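PDB 6BRM: putative metal-dependent isothiocyanate hydrolase SaxA from Pectobacterium carotovorum, which probably hydrolyses isothiocyanates at a two-zinc centre held in a metallo-beta-lactamase-type fold. Local coordinates for residues G118-K123 with V150-D155; A162-W167 with V184-Y189; T216-H221 with L249-G254. All blocks are in the same frame, centred on the assembly; numbering follows the deposited sequence.

Contact 1. Residues G118-K123 with V150-D155; sequences GLTIYK and VFTHHD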
loop_
_atom_site.group_PDB
_atom_site.type_symbol
_atom_site.label_atom_id
_atom_site.label_comp_id
_atom_site.label_asym_id
_atom_site.label_seq_id
_atom_site.Cartn_x
_atom_site.Cartn_y
_atom_site.Cartn_z
ATOM N N GLY B 118 -13.823 23.220 -9.932
ATOM C CA GLY B 118 -14.590 21.973 -9.816
ATOM C C GLY B 118 -13.745 20.743 -10.106
ATOM O O GLY B 118 -14.185 19.621 -9.861
ATOM N N LEU B 119 -12.540 20.947 -10.641
ATOM C CA LEU B 119 -11.608 19.855 -10.913
ATOM C C LEU B 119 -10.970 19.382 -9.617
ATOM O O LEU B 119 -10.467 20.191 -8.836
ATOM C CB LEU B 119 -10.513 20.316 -11.884
ATOM C CG LEU B 119 -9.531 19.259 -12.395
ATOM C CD1 LEU B 119 -10.243 18.255 -13.286
ATOM C CD2 LEU B 119 -8.387 19.916 -13.146
ATOM N N THR B 120 -10.987 18.070 -9.410
ATOM C CA THR B 120 -10.337 17.433 -8.273
ATOM C C THR B 120 -9.313 16.443 -8.814
ATOM O O THR B 120 -9.624 15.680 -9.733
ATOM C CB THR B 120 -11.360 16.681 -7.399
ATOM O OG1 THR B 120 -12.462 17.546 -7.098
ATOM C CG2 THR B 120 -10.730 16.210 -6.101
ATOM N N ILE B 121 -8.103 16.459 -8.246
ATOM C CA ILE B 121 -7.039 15.521 -8.610
ATOM C C ILE B 121 -6.592 14.776 -7.357
ATOM O O ILE B 121 -6.042 15.384 -6.441
ATOM C CB ILE B 121 -5.833 16.247 -9.253
ATOM C CG1 ILE B 121 -6.229 16.819 -10.619
ATOM C CG2 ILE B 121 -4.641 15.301 -9.413
ATOM C CD1 ILE B 121 -5.215 17.779 -11.206
ATOM N N TYR B 122 -6.826 13.467 -7.325
ATOM C CA TYR B 122 -6.410 12.624 -6.203
ATOM C C TYR B 122 -5.113 11.889 -6.543
ATOM O O TYR B 122 -5.013 11.275 -7.609
ATOM C CB TYR B 122 -7.485 11.591 -5.868
ATOM C CG TYR B 122 -8.843 12.151 -5.502
ATOM C CD1 TYR B 122 -9.146 12.487 -4.181
ATOM C CD2 TYR B 122 -9.840 12.307 -6.467
ATOM C CE1 TYR B 122 -10.397 12.985 -3.833
ATOM C CE2 TYR B 122 -11.095 12.799 -6.131
ATOM C CZ TYR B 122 -11.369 13.140 -4.814
ATOM O OH TYR B 122 -12.610 13.629 -4.480
ATOM N N LYS B 123 -4.142 11.948 -5.629
ATOM C CA LYS B 123 -2.876 11.225 -5.746
ATOM C C LYS B 123 -3.024 9.868 -5.057
ATOM O O LYS B 123 -3.481 9.806 -3.914
ATOM C CB LYS B 123 -1.745 12.031 -5.091
ATOM C CG LYS B 123 -0.353 11.432 -5.248
ATOM C CD LYS B 123 0.747 12.330 -4.684
ATOM C CE LYS B 123 0.734 12.427 -3.163
ATOM N NZ LYS B 123 0.953 11.110 -2.501
ATOM N N VAL B 150 -6.065 10.215 -10.187
ATOM C CA VAL B 150 -7.480 10.218 -10.556
ATOM C C VAL B 150 -7.859 11.651 -10.906
ATOM O O VAL B 150 -7.367 12.585 -10.280
ATOM C CB VAL B 150 -8.372 9.685 -9.412
ATOM C CG1 VAL B 150 -9.848 9.731 -9.796
ATOM C CG2 VAL B 150 -7.961 8.263 -9.035
ATOM N N PHE B 151 -8.709 11.818 -11.917
ATOM C CA PHE B 151 -9.238 13.130 -12.301
ATOM C C PHE B 151 -10.757 13.104 -12.178
ATOM O O PHE B 151 -11.409 12.248 -12.769
ATOM C CB PHE B 151 -8.838 13.477 -13.733
ATOM C CG PHE B 151 -7.382 13.800 -13.897
ATOM C CD1 PHE B 151 -6.456 12.797 -14.130
ATOM C CD2 PHE B 151 -6.940 15.116 -13.831
ATOM C CE1 PHE B 151 -5.109 13.096 -14.287
ATOM C CE2 PHE B 151 -5.597 15.425 -13.982
ATOM C CZ PHE B 151 -4.679 14.413 -14.211
ATOM N N THR B 152 -11.307 14.059 -11.428
ATOM C CA THR B 152 -12.731 14.105 -11.088
ATOM C C THR B 152 -13.283 15.481 -11.454
ATOM O O THR B 152 -12.645 16.498 -11.177
ATOM C CB THR B 152 -12.925 13.758 -9.584
ATOM O OG1 THR B 152 -13.146 12.348 -9.452
ATOM C CG2 THR B 152 -14.091 14.492 -8.930
ATOM N N HIS B 153 -14.457 15.490 -12.088
ATOM C CA HIS B 153 -15.173 16.717 -12.478
ATOM C C HIS B 153 -16.555 16.333 -13.016
ATOM O O HIS B 153 -16.688 15.308 -13.682
ATOM C CB HIS B 153 -14.406 17.480 -13.570
ATOM C CG HIS B 153 -14.814 18.915 -13.724
ATOM N ND1 HIS B 153 -16.009 19.297 -14.290
ATOM C CD2 HIS B 153 -14.171 20.062 -13.404
ATOM C CE1 HIS B 153 -16.095 20.614 -14.297
ATOM N NE2 HIS B 153 -14.992 21.103 -13.762
ATOM N N HIS B 154 -17.578 17.132 -12.718
ATOM C CA HIS B 154 -18.862 17.067 -13.458
ATOM C C HIS B 154 -18.650 17.514 -14.921
ATOM O O HIS B 154 -17.603 18.056 -15.256
ATOM C CB HIS B 154 -19.969 17.882 -12.757
ATOM C CG HIS B 154 -19.750 19.368 -12.748
ATOM N ND1 HIS B 154 -20.474 20.228 -13.547
ATOM C CD2 HIS B 154 -18.918 20.149 -12.015
ATOM C CE1 HIS B 154 -20.085 21.472 -13.320
ATOM N NE2 HIS B 154 -19.141 21.451 -12.396
ATOM N N ASP B 155 -19.616 17.251 -15.796
ATOM C CA ASP B 155 -19.437 17.448 -17.262
ATOM C C ASP B 155 -18.383 16.523 -17.911
ATOM O O ASP B 155 -18.106 16.661 -19.106
ATOM C CB ASP B 155 -19.077 18.908 -17.635
ATOM C CG ASP B 155 -19.913 19.946 -16.907
ATOM O OD1 ASP B 155 -20.948 19.589 -16.300
ATOM O OD2 ASP B 155 -19.524 21.132 -16.955
#
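Two antiparallel strands of one mixed sheet meet here, 120-124 and 148-152, with Thr120 opposite Thr152 and Tyr122 opposite Val150 as hydrogen-bonded pairs. The Thr120 pair is closed by Thr120 N to Thr152 O and by Thr152 N to Thr120 O, each 2.9 Å. In the Tyr122 pair, Val150 N reaches Tyr122 O at 3.0 Å with an N-H...O angle of 172°, whereas the return bond from Tyr122 N to Val150 O is more bent, 149°. Ile121 and Phe151 form the non-hydrogen-bonded pair between them, and the CA of Ile121 adds a C-H...O contact to Val150 O. On the sheet face bearing these two, the side chains lie side by side and point the same way: Phe151 has CG anti to its carbonyl carbon (chi1 -71°), and its CE2 lies 3.7 Å from Ile121 CD1. The fold is the layered alpha/beta-beta/alpha sandwich of metallo-beta-lactamases, and this face looks inward to the second sheet, where Phe151 meets Leu13 and the ring of Phe20. The other face carries Thr120, Tyr122, Val150 and Thr152. There Thr152 CG2 packs 3.8 Å from Thr120 CB, while Thr120 CG2 sits over one face of the Tyr122 ring, toward its rim. Thr152 OG1 comes to the edge of that ring in its plane, 3.9 Å from Tyr122 CE2. Phe178 of helix 169-178 also meets the tyrosine ring on this side. Beyond the paired residues, the His153 ring, whose exact setting is doubtful, lies near the Gly118-Leu119 peptide. Tyr15 of strand 10-15, in the second sheet, packs on both Leu119 and His153.

Contact 2. Residues A162-W167 with V184-Y189; sequences AGDTVW and VLNTGY. With ZN (zinc ion), chain L; ZN (zinc ion), chain M.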
loop_
_atom_site.group_PDB
_atom_site.type_symbol
_atom_site.label_atom_id
_atom_site.label_comp_id
_atom_site.label_asym_id
_atom_site.label_seq_id
_atom_site.Cartn_x
_atom_site.Cartn_y
_atom_site.Cartn_z
ATOM N N ALA B 162 -3.199 4.788 -13.398
ATOM C CA ALA B 162 -2.649 3.968 -12.314
ATOM C C ALA B 162 -1.139 4.138 -12.136
ATOM O O ALA B 162 -0.640 4.117 -11.002
ATOM C CB ALA B 162 -2.986 2.504 -12.537
ATOM N N GLY B 163 -0.420 4.296 -13.251
ATOM C CA GLY B 163 1.021 4.541 -13.224
ATOM C C GLY B 163 1.826 3.285 -12.963
ATOM O O GLY B 163 1.325 2.165 -13.127
ATOM N N ASP B 164 3.080 3.480 -12.558
ATOM C CA ASP B 164 4.019 2.379 -12.339
ATOM C C ASP B 164 3.768 1.688 -11.001
ATOM O O ASP B 164 4.436 1.967 -10.004
ATOM C CB ASP B 164 5.474 2.868 -12.424
ATOM C CG ASP B 164 5.963 3.054 -13.859
ATOM O OD1 ASP B 164 5.119 3.142 -14.776
ATOM O OD2 ASP B 164 7.205 3.097 -14.060
ATOM N N THR B 165 2.795 0.783 -11.005
ATOM C CA THR B 165 2.486 -0.067 -9.855
ATOM C C THR B 165 2.155 -1.481 -10.338
ATOM O O THR B 165 1.620 -1.636 -11.428
ATOM C CB THR B 165 1.297 0.494 -9.030
ATOM O OG1 THR B 165 1.010 -0.380 -7.928
ATOM C CG2 THR B 165 0.028 0.664 -9.876
ATOM N N VAL B 166 2.495 -2.497 -9.541
ATOM C CA VAL B 166 1.939 -3.845 -9.724
ATOM C C VAL B 166 0.644 -3.943 -8.908
ATOM O O VAL B 166 0.249 -2.977 -8.234
ATOM C CB VAL B 166 2.934 -4.981 -9.339
ATOM C CG1 VAL B 166 4.277 -4.777 -10.028
ATOM C CG2 VAL B 166 3.110 -5.115 -7.825
ATOM N N TRP B 167 -0.019 -5.094 -8.977
ATOM C CA TRP B 167 -1.256 -5.310 -8.227
ATOM C C TRP B 167 -0.993 -5.353 -6.712
ATOM O O TRP B 167 -0.418 -6.316 -6.195
ATOM C CB TRP B 167 -1.959 -6.593 -8.685
ATOM C CG TRP B 167 -3.352 -6.736 -8.153
ATOM C CD1 TRP B 167 -3.717 -7.080 -6.881
ATOM C CD2 TRP B 167 -4.572 -6.549 -8.882
ATOM N NE1 TRP B 167 -5.086 -7.111 -6.773
ATOM C CE2 TRP B 167 -5.637 -6.789 -7.984
ATOM C CE3 TRP B 167 -4.869 -6.197 -10.203
ATOM C CZ2 TRP B 167 -6.979 -6.697 -8.367
ATOM C CZ3 TRP B 167 -6.202 -6.097 -10.583
ATOM C CH2 TRP B 167 -7.243 -6.348 -9.666
ATOM N N VAL B 184 -6.383 3.835 -17.006
ATOM C CA VAL B 184 -5.188 3.786 -17.856
ATOM C C VAL B 184 -4.082 3.017 -17.126
ATOM O O VAL B 184 -3.590 3.471 -16.088
ATOM C CB VAL B 184 -4.680 5.200 -18.234
ATOM C CG1 VAL B 184 -3.565 5.113 -19.275
ATOM C CG2 VAL B 184 -5.819 6.066 -18.753
ATOM N N LEU B 185 -3.698 1.859 -17.668
ATOM C CA LEU B 185 -2.675 0.998 -17.065
ATOM C C LEU B 185 -1.348 1.078 -17.814
ATOM O O LEU B 185 -1.324 1.258 -19.038
ATOM C CB LEU B 185 -3.138 -0.458 -17.053
ATOM C CG LEU B 185 -4.520 -0.762 -16.482
ATOM C CD1 LEU B 185 -4.777 -2.255 -16.553
ATOM C CD2 LEU B 185 -4.664 -0.261 -15.056
ATOM N N ASN B 186 -0.258 0.934 -17.060
ATOM C CA ASN B 186 1.092 0.824 -17.610
ATOM C C ASN B 186 1.432 -0.659 -17.760
ATOM O O ASN B 186 1.997 -1.271 -16.851
ATOM C CB ASN B 186 2.093 1.537 -16.694
ATOM C CG ASN B 186 1.910 3.048 -16.691
ATOM O OD1 ASN B 186 1.001 3.587 -17.330
ATOM N ND2 ASN B 186 2.783 3.743 -15.974
ATOM N N THR B 187 1.065 -1.226 -18.914
ATOM C CA THR B 187 1.163 -2.670 -19.182
ATOM C C THR B 187 2.408 -3.027 -20.014
ATOM O O THR B 187 2.316 -3.660 -21.069
ATOM C CB THR B 187 -0.101 -3.182 -19.905
ATOM O OG1 THR B 187 -0.333 -2.393 -21.077
ATOM C CG2 THR B 187 -1.310 -3.093 -19.004
ATOM N N GLY B 188 3.571 -2.621 -19.519
ATOM C CA GLY B 188 4.845 -2.957 -20.144
ATOM C C GLY B 188 5.324 -4.363 -19.853
ATOM O O GLY B 188 5.999 -4.973 -20.685
ATOM N N TYR B 189 4.974 -4.869 -18.672
ATOM C CA TYR B 189 5.481 -6.145 -18.157
ATOM C C TYR B 189 7.017 -6.181 -18.134
ATOM O O TYR B 189 7.645 -7.156 -18.558
ATOM C CB TYR B 189 4.882 -7.333 -18.929
ATOM C CG TYR B 189 4.885 -8.636 -18.150
ATOM C CD1 TYR B 189 4.123 -8.779 -16.986
ATOM C CD2 TYR B 189 5.644 -9.732 -18.574
ATOM C CE1 TYR B 189 4.119 -9.968 -16.268
ATOM C CE2 TYR B 189 5.644 -10.928 -17.862
ATOM C CZ TYR B 189 4.881 -11.042 -16.711
ATOM O OH TYR B 189 4.879 -12.221 -16.000
HETATM ZN ZN ZN L . 9.057 3.651 -12.970
HETATM ZN ZN ZN M . 8.163 3.183 -16.044
HETATM O O HOH W 1 10.033 3.524 -14.923
HETATM O O HOH W 2 8.827 1.088 -15.928
#
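The carboxylate of Asp164 and the amide of Asn186 meet with their planes almost perpendicular, 88° apart. Asn186 ND2 donates to Asp164 OD1 over 2.7 Å; the acceptor lies close to the amide plane, and the donor approaches it almost in line with its C-O bond. The same nitrogen passes 3.2 Å from Gly163 C, so the amide runs beside the glycine peptide on its way to the acid. Asn186 has CG anti to its carbonyl carbon (chi1 -68°), which starts the side chain across the gap between the strands. The other carboxylate oxygen, Asp164 OD2, bridges the metals: it lies 2.2 Å from each zinc ion, and water 1 bridges the same two ions. Asn186 is thus a second-shell residue that would help to fix the rotation of the bridging carboxylate. His67, His69 and His128 complete the protein ligands of one zinc, Asp71, His72 and His221 those of the other. Asp164 is also the centre of an inverse gamma turn, closed by Thr165 N to Gly163 O at 2.9 Å. Farther back, Ala162 N bonds to Val184 O at 3.0 Å, and Ala162 CB touches Leu185 CD2. Asp164 sits just past the C-terminal end of strand 159-163, in the beta-alpha-beta unit that runs on through helix 169-178 to the parallel strand 182-186. Tyr171 of that helix packs on both Ala162 and Leu185, and strand 216-220 flanks strand 182-186 on its other side.

Contact 3. Residues T216-H221 with L249-G254; sequences TIVASH and LIPADG. With ZN (zinc ion), chain M.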
loop_
_atom_site.group_PDB
_atom_site.type_symbol
_atom_site.label_atom_id
_atom_site.label_comp_id
_atom_site.label_asym_id
_atom_site.label_seq_id
_atom_site.Cartn_x
_atom_site.Cartn_y
_atom_site.Cartn_z
ATOM N N THR B 216 -13.404 0.771 -18.939
ATOM C CA THR B 216 -12.679 0.556 -20.186
ATOM C C THR B 216 -11.197 0.750 -19.893
ATOM O O THR B 216 -10.819 1.754 -19.290
ATOM C CB THR B 216 -13.114 1.572 -21.261
ATOM O OG1 THR B 216 -14.543 1.678 -21.277
ATOM C CG2 THR B 216 -12.621 1.153 -22.639
ATOM N N ILE B 217 -10.363 -0.197 -20.321
ATOM C CA ILE B 217 -8.924 -0.154 -20.036
ATOM C C ILE B 217 -8.156 0.423 -21.227
ATOM O O ILE B 217 -8.262 -0.090 -22.339
ATOM C CB ILE B 217 -8.345 -1.555 -19.705
ATOM C CG1 ILE B 217 -9.268 -2.346 -18.762
ATOM C CG2 ILE B 217 -6.944 -1.430 -19.111
ATOM C CD1 ILE B 217 -9.665 -1.629 -17.485
ATOM N N VAL B 218 -7.388 1.484 -20.982
ATOM C CA VAL B 218 -6.438 2.018 -21.962
ATOM C C VAL B 218 -5.037 1.505 -21.616
ATOM O O VAL B 218 -4.470 1.880 -20.588
ATOM C CB VAL B 218 -6.446 3.563 -21.983
ATOM C CG1 VAL B 218 -5.390 4.106 -22.944
ATOM C CG2 VAL B 218 -7.833 4.079 -22.349
ATOM N N ALA B 219 -4.493 0.644 -22.476
ATOM C CA ALA B 219 -3.146 0.103 -22.299
ATOM C C ALA B 219 -2.097 1.142 -22.689
ATOM O O ALA B 219 -2.309 1.934 -23.612
ATOM C CB ALA B 219 -2.972 -1.164 -23.121
ATOM N N SER B 220 -0.969 1.129 -21.979
ATOM C CA SER B 220 0.101 2.113 -22.161
ATOM C C SER B 220 1.404 1.583 -21.562
ATOM O O SER B 220 1.419 0.501 -20.975
ATOM C CB SER B 220 -0.291 3.445 -21.504
ATOM O OG SER B 220 0.706 4.445 -21.680
ATOM N N HIS B 221 2.486 2.342 -21.730
ATOM C CA HIS B 221 3.809 2.000 -21.185
ATOM C C HIS B 221 4.388 0.724 -21.832
ATOM O O HIS B 221 4.933 -0.132 -21.133
ATOM C CB HIS B 221 3.734 1.884 -19.645
ATOM C CG HIS B 221 5.049 2.049 -18.939
ATOM N ND1 HIS B 221 6.156 1.280 -19.224
ATOM C CD2 HIS B 221 5.416 2.868 -17.924
ATOM C CE1 HIS B 221 7.155 1.640 -18.436
ATOM N NE2 HIS B 221 6.730 2.596 -17.629
ATOM N N LEU B 249 -8.724 -0.986 -24.832
ATOM C CA LEU B 249 -8.164 -0.043 -25.802
ATOM C C LEU B 249 -6.638 -0.135 -25.777
ATOM O O LEU B 249 -6.028 -0.050 -24.710
ATOM C CB LEU B 249 -8.613 1.396 -25.507
ATOM C CG LEU B 249 -9.931 1.886 -26.126
ATOM C CD1 LEU B 249 -9.753 2.184 -27.609
ATOM C CD2 LEU B 249 -11.066 0.896 -25.908
ATOM N N ILE B 250 -6.033 -0.324 -26.951
ATOM C CA ILE B 250 -4.578 -0.433 -27.084
ATOM C C ILE B 250 -4.142 0.534 -28.191
ATOM O O ILE B 250 -3.947 0.128 -29.339
ATOM C CB ILE B 250 -4.117 -1.882 -27.394
ATOM C CG1 ILE B 250 -4.877 -2.908 -26.540
ATOM C CG2 ILE B 250 -2.622 -2.017 -27.137
ATOM C CD1 ILE B 250 -4.590 -4.347 -26.909
ATOM N N PRO B 251 -3.986 1.827 -27.847
ATOM C CA PRO B 251 -3.789 2.850 -28.868
ATOM C C PRO B 251 -2.383 2.849 -29.461
ATOM O O PRO B 251 -1.416 2.476 -28.785
ATOM C CB PRO B 251 -4.013 4.143 -28.088
ATOM C CG PRO B 251 -3.467 3.830 -26.738
ATOM C CD PRO B 251 -3.810 2.383 -26.492
ATOM N N ALA B 252 -2.288 3.285 -30.714
ATOM C CA ALA B 252 -1.000 3.524 -31.359
ATOM C C ALA B 252 -0.369 4.788 -30.784
ATOM O O ALA B 252 -1.028 5.559 -30.082
ATOM C CB ALA B 252 -1.177 3.658 -32.866
ATOM N N ASP B 253 0.913 4.988 -31.075
ATOM C CA ASP B 253 1.598 6.226 -30.714
ATOM C C ASP B 253 1.042 7.363 -31.568
ATOM O O ASP B 253 1.116 7.309 -32.796
ATOM C CB ASP B 253 3.111 6.089 -30.913
ATOM C CG ASP B 253 3.769 5.229 -29.845
ATOM O OD1 ASP B 253 3.067 4.445 -29.171
ATOM O OD2 ASP B 253 4.998 5.344 -29.677
ATOM N N GLY B 254 0.463 8.368 -30.906
ATOM C CA GLY B 254 -0.184 9.502 -31.578
ATOM C C GLY B 254 -1.703 9.443 -31.679
ATOM O O GLY B 254 -2.327 10.444 -32.042
HETATM ZN ZN ZN M . 8.163 3.183 -16.044
HETATM O O HOH W 1 10.033 3.524 -14.923
HETATM O O HOH W 2 8.827 1.088 -15.928
#
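Leu249 docks parallel to strand 216-220 through a single bridge to Val218, gripped by two backbone bonds. Leu249 N reaches Ile217 O at 2.7 Å, noticeably bent at 136°. Ala219 N meets Leu249 O at 2.8 Å, and this bond is almost straight, 176°. The CA of Val218 adds a C-H...O contact to Leu249 O at 3.5 Å. Leu249 O is thereby met both by an amide and by a CA of the neighbouring strand. Among the side chains, Leu249 and Thr216 cross obliquely, methyl to methyl, with Leu249 CD2 3.6 Å from Thr216 CG2. Thr216 has CG2 anti to its backbone N (OG1 chi1 -45°), which brings the methyl rather than the hydroxyl to the leucine. Val218 uses both branches: CG2 rests 4.2 Å from Leu249 CB, and CG1 lies equally far from Pro251 CD. That proline carbon also approaches the carbonyl of Ala219, at 3.3 Å from its O. Ala219 CB points to the incoming chain and touches Ile250 CG2, the branch that stands anti to its own backbone N. Strand pairing stops at Leu249, and Pro251, which has no amide hydrogen, follows in the segment that turns off the sheet edge. At the far end of strand 216-220 the chain leads into His221, whose NE2 binds a zinc ion at 2.2 Å, the usual placing of metal ligands in this superfamily, at strand ends. Strand 182-186 lines the other side of strand 216-220. Leu235 of helix 232-241 packs on Ala219 and Ile250, and Met257 of strand 256-258, in the second sheet, touches Val218, Leu249 and Pro251.

All three contacts belong to the same mixed sheet, and its strands run in order from contact 1 through contact 2 to contact 3. Contact 1 stands off from the metals: its centre is about 21 Å from the centres of both others, with nearest atoms about 7 Å from contact 2 and 12 Å from contact 3. Contacts 2 and 3, with centres about 12 Å apart, touch directly. Leu185 N lies 3.0 Å from Val218 O and Thr187 N 2.7 Å from Ser220 O, both probable hydrogen bonds. His221, which follows strand 216-220, and the bridging Asp164 of contact 2 share one zinc ion; Asp164 also binds the second. His221 CD2 packs 3.2 Å from Asp164 OD1.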